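Old Yellow Enzyme (Pichia, PDB 6AGZ) probably catalyses the asymmetric reduction of the carbon-carbon double bond of enones, using a bound flavin mononucleotide held in a TIM barrel. Local coordinates at residues A[42-47]-A[86-91]. Sequence-based numbering, arbitrary orientation.
Sequences DFVATD and TDRQVE
D42 reaches R88 through OD2, which stands near the guanidinium plane at its edge, 3.1 Å from NH1. This is a salt bridge, but its hydrogen bond is weak: the N-H...O angle is only 133°. A second acceptor fixes the same group, since NE of R88 donates to the backbone O of the C-terminal A405. V44 places CG1 over one face of the R88 guanidinium, while CG2 makes the closer touch, 3.5 Å from NH1; that methyl is anti to the carbonyl carbon because CG1 takes the position anti to N (chi1 -178°). In the TIM barrel, the loop between strand 29-31 and helix 47-57 here meets the start of helix 87-102, which T86 and Q89 cap with a capping box. Q89 OE1 accepts from T86 N at 2.8 Å, the donor standing 65° out of the carbonyl plane, and also from Y85 N; the return bond, Q89 N to T86 OG1, is weak. With OE1 so gripped, the amide's NE2 is presented to D42 O, 3.4 Å away in another weak bond. A water links the two backbones, accepting from A45 N at 2.8 Å and donating to Q89 O at 3.1 Å.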
loop_
_atom_site.group_PDB
_atom_site.type_symbol
_atom_site.label_atom_id
_atom_site.label_comp_id
_atom_site.label_asym_id
_atom_site.label_seq_id
_atom_site.Cartn_x
_atom_site.Cartn_y
_atom_site.Cartn_z
ATOM N N ASP A 42 -37.048 18.187 11.073
ATOM C CA ASP A 42 -37.315 16.840 11.554
ATOM C C ASP A 42 -36.469 15.785 10.854
ATOM O O ASP A 42 -36.640 14.593 11.137
ATOM C CB ASP A 42 -38.797 16.508 11.363
ATOM C CG ASP A 42 -39.531 16.345 12.673
ATOM O OD1 ASP A 42 -38.956 16.702 13.722
ATOM O OD2 ASP A 42 -40.683 15.864 12.651
ATOM N N PHE A 43 -35.582 16.199 9.944
ATOM C CA PHE A 43 -34.736 15.297 9.159
ATOM C C PHE A 43 -35.569 14.418 8.223
ATOM O O PHE A 43 -35.255 13.247 8.008
ATOM C CB PHE A 43 -33.836 14.441 10.056
ATOM C CG PHE A 43 -33.206 15.206 11.184
ATOM C CD1 PHE A 43 -32.228 16.156 10.939
ATOM C CD2 PHE A 43 -33.596 14.975 12.493
ATOM C CE1 PHE A 43 -31.651 16.862 11.979
ATOM C CE2 PHE A 43 -33.022 15.675 13.537
ATOM C CZ PHE A 43 -32.049 16.620 13.280
ATOM N N VAL A 44 -36.628 14.992 7.654
ATOM C CA VAL A 44 -37.507 14.298 6.720
ATOM C C VAL A 44 -37.246 14.830 5.318
ATOM O O VAL A 44 -37.110 16.044 5.118
ATOM C CB VAL A 44 -38.990 14.472 7.108
ATOM C CG1 VAL A 44 -39.891 13.697 6.157
ATOM C CG2 VAL A 44 -39.218 14.029 8.547
ATOM N N ALA A 45 -37.174 13.922 4.347
ATOM C CA ALA A 45 -36.951 14.316 2.964
ATOM C C ALA A 45 -38.134 15.122 2.440
ATOM O O ALA A 45 -39.285 14.908 2.834
ATOM C CB ALA A 45 -36.718 13.087 2.085
ATOM N N THR A 46 -37.845 16.051 1.536
ATOM C CA THR A 46 -38.824 17.023 1.078
ATOM C C THR A 46 -39.152 16.831 -0.398
ATOM O O THR A 46 -38.445 16.139 -1.137
ATOM C CB THR A 46 -38.324 18.454 1.310
ATOM O OG1 THR A 46 -37.058 18.631 0.663
ATOM C CG2 THR A 46 -38.171 18.727 2.799
ATOM N N ASP A 47 -40.255 17.462 -0.814
ATOM C CA ASP A 47 -40.638 17.458 -2.223
ATOM C C ASP A 47 -39.545 18.068 -3.091
ATOM O O ASP A 47 -39.330 17.637 -4.233
ATOM C CB ASP A 47 -41.956 18.215 -2.401
ATOM C CG ASP A 47 -41.926 19.596 -1.766
ATOM O OD1 ASP A 47 -40.966 19.893 -1.022
ATOM O OD2 ASP A 47 -42.866 20.384 -2.001
ATOM N N THR A 86 -36.987 7.088 11.433
ATOM C CA THR A 86 -38.393 6.987 11.796
ATOM C C THR A 86 -39.222 6.482 10.615
ATOM O O THR A 86 -38.752 6.402 9.476
ATOM C CB THR A 86 -38.931 8.334 12.275
ATOM O OG1 THR A 86 -39.008 9.245 11.171
ATOM C CG2 THR A 86 -38.024 8.920 13.347
ATOM N N ASP A 87 -40.479 6.135 10.904
ATOM C CA ASP A 87 -41.378 5.664 9.854
ATOM C C ASP A 87 -41.568 6.725 8.775
ATOM O O ASP A 87 -41.504 6.424 7.578
ATOM C CB ASP A 87 -42.724 5.254 10.455
ATOM C CG ASP A 87 -42.663 3.914 11.166
ATOM O OD1 ASP A 87 -41.600 3.260 11.115
ATOM O OD2 ASP A 87 -43.681 3.510 11.765
ATOM N N ARG A 88 -41.792 7.978 9.184
ATOM C CA ARG A 88 -41.995 9.057 8.220
ATOM C C ARG A 88 -40.794 9.204 7.292
ATOM O O ARG A 88 -40.945 9.319 6.068
ATOM C CB ARG A 88 -42.268 10.371 8.959
ATOM C CG ARG A 88 -43.613 10.418 9.670
ATOM C CD ARG A 88 -43.818 11.725 10.435
ATOM N NE ARG A 88 -43.711 12.905 9.579
ATOM C CZ ARG A 88 -42.808 13.868 9.741
ATOM N NH1 ARG A 88 -41.933 13.799 10.736
ATOM N NH2 ARG A 88 -42.784 14.905 8.914
ATOM N N GLN A 89 -39.586 9.199 7.864
ATOM C CA GLN A 89 -38.377 9.334 7.057
ATOM C C GLN A 89 -38.261 8.203 6.040
ATOM O O GLN A 89 -37.930 8.438 4.869
ATOM C CB GLN A 89 -37.151 9.378 7.974
ATOM C CG GLN A 89 -37.153 10.527 8.973
ATOM C CD GLN A 89 -36.227 10.286 10.155
ATOM O OE1 GLN A 89 -35.579 9.243 10.248
ATOM N NE2 GLN A 89 -36.172 11.253 11.068
ATOM N N VAL A 90 -38.557 6.971 6.461
ATOM C CA VAL A 90 -38.477 5.829 5.554
ATOM C C VAL A 90 -39.532 5.937 4.458
ATOM O O VAL A 90 -39.292 5.548 3.309
ATOM C CB VAL A 90 -38.602 4.513 6.343
ATOM C CG1 VAL A 90 -38.656 3.322 5.401
ATOM C CG2 VAL A 90 -37.440 4.369 7.313
ATOM N N GLU A 91 -40.713 6.466 4.790
ATOM C CA GLU A 91 -41.736 6.690 3.771
ATOM C C GLU A 91 -41.250 7.684 2.723
ATOM O O GLU A 91 -41.336 7.426 1.514
ATOM C CB GLU A 91 -43.029 7.190 4.419
ATOM C CG GLU A 91 -43.655 6.238 5.423
ATOM C CD GLU A 91 -44.730 6.908 6.262
ATOM O OE1 GLU A 91 -45.710 7.417 5.680
ATOM O OE2 GLU A 91 -44.587 6.935 7.503
HETATM O O HOH W 1 -36.669 11.267 5.067
#